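Local atomic coordinates of diguanylate cyclase/phosphodiesterase (Caldicellulosiruptor saccharolyticus, PDB entry 3MTK), a protein that is probably a cyclic-guanylate-specific phosphodiesterase of the GGDEF-EAL type, represented here by its GGDEF domain alone. Residues N122-A127 against K150-G155; F41-D46 against G84-A89. All blocks are in the same frame, centred on the assembly; numbering follows the deposited sequence.

The two contacts lie in one GGDEF domain, their centres about 10 Å apart, and share its central mixed sheet. Interaction 2 comes first along the chain: it pairs strand 37-44 with strand 87-93 and closes before interaction 1 begins. Interaction 1 then sets strand 123-129 against the end of helix 137-154, which packs on the sheet. Strands 37-44 and 123-129 are antiparallel neighbours, and the seam between them joins the two contacts: Asn122 O lies 2.7 Å from Arg45 N, a probable hydrogen bond. Together they trace a path from the hairpin between strands 79-84 and 87-93, where the GGDEF motif of the family lies, through the middle of the sheet, to a helix on one face.

Interaction 1: N122-A127 against K150-G155; sequences NFNIGA and KAKEEG
Asn124 lays its side chain across the root of Lys152, with Asn124 CG 3.6 Å from Lys152 CG and Asn124 CB 3.8 Å from the same methylene; the two side chains cross obliquely. Lys152 presents that carbon because its CG stands anti to the carbonyl carbon (chi1 -63°), beside its own backbone N. The chain beyond then leaves Asn124, and NZ forms a salt bridge with Glu43. The Asn124 amide lies by the end of the helix, its CG 3.6 Å from the carbonyl O of Gly155, the first residue beyond it, but which end of the amide is oxygen is doubtful in the model. One residue along the strand, Ile125 O meets the Ala151 methyl, CB, at 3.7 Å. The CA atoms of Asn124 and Ala151 are 6.3 Å apart, the nearest such pair, and the axes of 123-127 and 150-154 approach to 7.7 Å at 143°, so strand and helix run roughly antiparallel. Gly155, at phi 132°, breaks the helix; a CB there would press on Glu154 O, which accounts for glycine. The topology is a beta-alpha-beta crossover: strand 123-129, helix 137-154, then strand 159-163 parallel to the first and adjacent to it. Ala151 touches Val160 of that last strand, while Ile125 turns its side chain to the other face of the sheet, onto Ile101 and Met104 of helix 97-108.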
# COMPACT_ATOMS: atom_id res chain seq x y z
N ASN A 122 -2.33 5.60 11.92
CA ASN A 122 -1.05 6.05 11.40
C ASN A 122 -0.57 5.08 10.35
O ASN A 122 -1.01 3.93 10.32
CB ASN A 122 -0.03 6.12 12.52
CG ASN A 122 -0.28 7.30 13.42
OD1 ASN A 122 0.05 7.28 14.61
ND2 ASN A 122 -0.85 8.36 12.85
N PHE A 123 0.32 5.55 9.48
CA PHE A 123 0.85 4.74 8.39
C PHE A 123 2.33 5.00 8.20
O PHE A 123 2.93 5.84 8.88
CB PHE A 123 0.16 5.08 7.06
CG PHE A 123 -1.35 4.98 7.08
CD1 PHE A 123 -2.12 5.97 7.68
CD2 PHE A 123 -1.99 3.91 6.48
CE1 PHE A 123 -3.51 5.89 7.68
CE2 PHE A 123 -3.38 3.82 6.47
CZ PHE A 123 -4.14 4.82 7.07
N ASN A 124 2.91 4.27 7.26
CA ASN A 124 4.29 4.42 6.84
C ASN A 124 4.30 3.93 5.40
O ASN A 124 3.52 3.04 5.03
CB ASN A 124 5.24 3.61 7.72
CG ASN A 124 5.83 4.46 8.84
OD1 ASN A 124 6.61 5.40 8.59
ND2 ASN A 124 5.45 4.16 10.08
N ILE A 125 5.16 4.54 4.59
CA ILE A 125 5.21 4.19 3.19
C ILE A 125 6.61 3.95 2.65
O ILE A 125 7.52 4.74 2.88
CB ILE A 125 4.53 5.29 2.35
CG1 ILE A 125 3.01 5.19 2.52
CG2 ILE A 125 4.92 5.18 0.89
CD1 ILE A 125 2.23 6.28 1.79
N GLY A 126 6.76 2.83 1.95
CA GLY A 126 8.02 2.49 1.34
C GLY A 126 7.75 2.41 -0.15
O GLY A 126 6.79 1.75 -0.57
N ALA A 127 8.56 3.08 -0.96
CA ALA A 127 8.34 3.05 -2.41
C ALA A 127 9.61 2.75 -3.20
O ALA A 127 10.72 2.98 -2.72
CB ALA A 127 7.75 4.39 -2.86
N LYS A 150 13.00 1.40 6.70
CA LYS A 150 13.72 2.65 6.91
C LYS A 150 12.77 3.77 7.32
O LYS A 150 13.14 4.66 8.09
CB LYS A 150 14.45 3.06 5.62
CG LYS A 150 15.41 2.01 5.08
CD LYS A 150 16.60 1.79 6.00
CE LYS A 150 17.61 0.82 5.39
NZ LYS A 150 18.75 0.50 6.30
N ALA A 151 11.55 3.71 6.81
CA ALA A 151 10.55 4.73 7.10
C ALA A 151 10.04 4.63 8.53
O ALA A 151 9.81 5.65 9.19
CB ALA A 151 9.38 4.64 6.11
N LYS A 152 9.87 3.41 9.02
CA LYS A 152 9.37 3.24 10.37
C LYS A 152 10.42 3.63 11.42
O LYS A 152 10.07 4.07 12.51
CB LYS A 152 8.88 1.81 10.58
CG LYS A 152 7.70 1.45 9.68
CD LYS A 152 7.03 0.14 10.09
CE LYS A 152 7.97 -1.05 9.94
NZ LYS A 152 7.31 -2.32 10.29
N GLU A 153 11.69 3.48 11.08
CA GLU A 153 12.76 3.85 12.00
C GLU A 153 12.71 5.37 12.11
O GLU A 153 12.95 5.94 13.17
CB GLU A 153 14.14 3.48 11.44
CG GLU A 153 14.27 2.11 10.84
CD GLU A 153 15.70 1.82 10.41
OE1 GLU A 153 16.34 2.71 9.80
OE2 GLU A 153 16.20 0.70 10.69
N GLU A 154 12.40 6.00 10.99
CA GLU A 154 12.32 7.45 10.91
C GLU A 154 11.15 7.95 11.76
O GLU A 154 11.17 9.07 12.27
CB GLU A 154 12.12 7.86 9.45
CG GLU A 154 12.73 9.19 9.10
CD GLU A 154 14.24 9.12 9.07
OE1 GLU A 154 14.79 8.37 8.23
OE2 GLU A 154 14.89 9.81 9.90
N GLY A 155 10.12 7.12 11.90
CA GLY A 155 8.97 7.51 12.69
C GLY A 155 7.65 7.26 12.00
O GLY A 155 7.61 6.85 10.84

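Interaction 2: F41-D46 against G84-A89; sequences FLEVRD and GFDRFA
Arg87 reaches both Phe41 and Glu43, and with Asp86 and Phe41 it accounts for much of the buried surface. Arg87 CG stands anti to the backbone N (chi1 169°); farther along the chain, CD lies 4.2 Å above one face of the Phe41 ring, offset toward its rim. Farther out, Arg87 NH1 lies 3.7 Å from Phe41 CD2, with guanidinium and ring planes 41° apart. NH1 finds its stronger partner in Asp145, a salt bridge to helix 137-154. At the guanidinium edge, Arg87 NH2 and Glu43 OE1 form a salt bridge whose hydrogen bond is weak, at 3.4 Å and 152°. Phe41 CE1 also meets Ala89 CB at 3.8 Å. Gly84 to Arg87 form the type I turn of the hairpin between strands 79-84 and 87-93, the place of the GGDEF signature, which here reads GFDRF and so departs from the canonical motif. The backbone O of Asp86, in that turn, accepts a hydrogen bond from Val44 N at 2.8 Å. The Asp86 side-chain OD2 comes within 3.8 Å of Glu43 OE2, two like charges side by side, and a water donates to both Asp86 OD2 and Val44 O. Leu42 and Phe88 form an antiparallel hydrogen-bonded pair, with Leu42 N to Phe88 O at 2.8 Å. Val44 CG2 meets the edge of the Phe88 ring at CE2, 4.1 Å away, and Val44 and Phe88 both pack on Ile66 of helix 56-74.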
# COMPACT_ATOMS: atom_id res chain seq x y z
N PHE A 41 4.57 0.56 -0.95
CA PHE A 41 4.12 -0.28 0.16
C PHE A 41 3.59 0.61 1.29
O PHE A 41 4.31 1.47 1.80
CB PHE A 41 5.30 -1.12 0.68
CG PHE A 41 5.45 -2.47 0.01
CD1 PHE A 41 4.69 -2.81 -1.11
CD2 PHE A 41 6.37 -3.39 0.50
CE1 PHE A 41 4.85 -4.05 -1.74
CE2 PHE A 41 6.54 -4.64 -0.12
CZ PHE A 41 5.77 -4.97 -1.25
N LEU A 42 2.32 0.43 1.65
CA LEU A 42 1.75 1.22 2.74
C LEU A 42 1.43 0.29 3.90
O LEU A 42 0.75 -0.74 3.73
CB LEU A 42 0.46 1.93 2.34
CG LEU A 42 0.39 3.03 1.29
CD1 LEU A 42 0.37 2.43 -0.12
CD2 LEU A 42 -0.88 3.82 1.53
N GLU A 43 1.89 0.67 5.08
CA GLU A 43 1.62 -0.15 6.25
C GLU A 43 0.74 0.61 7.25
O GLU A 43 1.01 1.76 7.59
CB GLU A 43 2.93 -0.56 6.92
CG GLU A 43 2.74 -1.49 8.12
CD GLU A 43 4.04 -1.98 8.71
OE1 GLU A 43 5.02 -2.11 7.95
OE2 GLU A 43 4.08 -2.27 9.92
N VAL A 44 -0.32 -0.04 7.70
CA VAL A 44 -1.22 0.56 8.69
C VAL A 44 -0.58 0.29 10.04
O VAL A 44 -0.43 -0.86 10.45
CB VAL A 44 -2.61 -0.10 8.65
CG1 VAL A 44 -3.57 0.70 9.49
CG2 VAL A 44 -3.11 -0.19 7.21
N ARG A 45 -0.20 1.34 10.76
CA ARG A 45 0.46 1.15 12.05
C ARG A 45 -0.45 0.74 13.22
O ARG A 45 -1.63 1.07 13.26
CB ARG A 45 1.23 2.41 12.45
CG ARG A 45 2.26 2.87 11.42
CD ARG A 45 3.22 1.77 11.04
NE ARG A 45 3.87 1.17 12.21
CZ ARG A 45 4.87 1.72 12.88
NH1 ARG A 45 5.37 2.89 12.51
NH2 ARG A 45 5.38 1.11 13.94
N ASP A 46 0.14 -0.00 14.15
CA ASP A 46 -0.53 -0.46 15.36
C ASP A 46 -1.93 -1.01 15.21
O ASP A 46 -2.80 -0.76 16.03
CB ASP A 46 -0.50 0.68 16.37
CG ASP A 46 0.89 1.26 16.54
OD1 ASP A 46 1.82 0.49 16.89
OD2 ASP A 46 1.06 2.48 16.30
N GLY A 84 -0.93 -7.94 2.83
CA GLY A 84 -0.64 -8.38 4.18
C GLY A 84 -1.78 -7.94 5.07
O GLY A 84 -2.58 -7.10 4.68
N PHE A 85 -1.87 -8.52 6.26
CA PHE A 85 -2.91 -8.18 7.21
C PHE A 85 -3.03 -6.67 7.38
O PHE A 85 -4.13 -6.12 7.40
CB PHE A 85 -2.60 -8.83 8.56
CG PHE A 85 -3.19 -8.11 9.73
CD1 PHE A 85 -4.57 -8.11 9.94
CD2 PHE A 85 -2.38 -7.40 10.60
CE1 PHE A 85 -5.14 -7.40 11.00
CE2 PHE A 85 -2.93 -6.69 11.67
CZ PHE A 85 -4.31 -6.69 11.87
N ASP A 86 -1.88 -6.00 7.48
CA ASP A 86 -1.83 -4.55 7.68
C ASP A 86 -1.08 -3.81 6.59
O ASP A 86 -0.62 -2.68 6.82
CB ASP A 86 -1.16 -4.25 9.02
CG ASP A 86 0.29 -4.69 9.04
OD1 ASP A 86 0.74 -5.27 8.04
OD2 ASP A 86 0.99 -4.45 10.07
N ARG A 87 -0.96 -4.40 5.41
CA ARG A 87 -0.18 -3.75 4.37
C ARG A 87 -0.80 -3.75 3.00
O ARG A 87 -1.35 -4.76 2.56
CB ARG A 87 1.21 -4.39 4.31
CG ARG A 87 2.03 -4.00 3.10
CD ARG A 87 3.37 -4.71 3.13
NE ARG A 87 4.10 -4.46 4.37
CZ ARG A 87 5.38 -4.79 4.56
NH1 ARG A 87 6.05 -5.39 3.58
NH2 ARG A 87 5.98 -4.53 5.71
N PHE A 88 -0.70 -2.61 2.32
CA PHE A 88 -1.24 -2.45 0.97
C PHE A 88 -0.11 -2.14 0.01
O PHE A 88 0.97 -1.71 0.44
CB PHE A 88 -2.25 -1.30 0.92
CG PHE A 88 -3.52 -1.56 1.67
CD1 PHE A 88 -4.64 -2.07 1.02
CD2 PHE A 88 -3.63 -1.22 3.02
CE1 PHE A 88 -5.86 -2.25 1.71
CE2 PHE A 88 -4.83 -1.39 3.71
CZ PHE A 88 -5.95 -1.91 3.04
N ALA A 89 -0.36 -2.35 -1.28
CA ALA A 89 0.62 -2.08 -2.33
C ALA A 89 -0.02 -1.33 -3.50
O ALA A 89 -1.18 -1.55 -3.83
CB ALA A 89 1.23 -3.39 -2.83
O HOH W 1 0.17 -2.76 11.89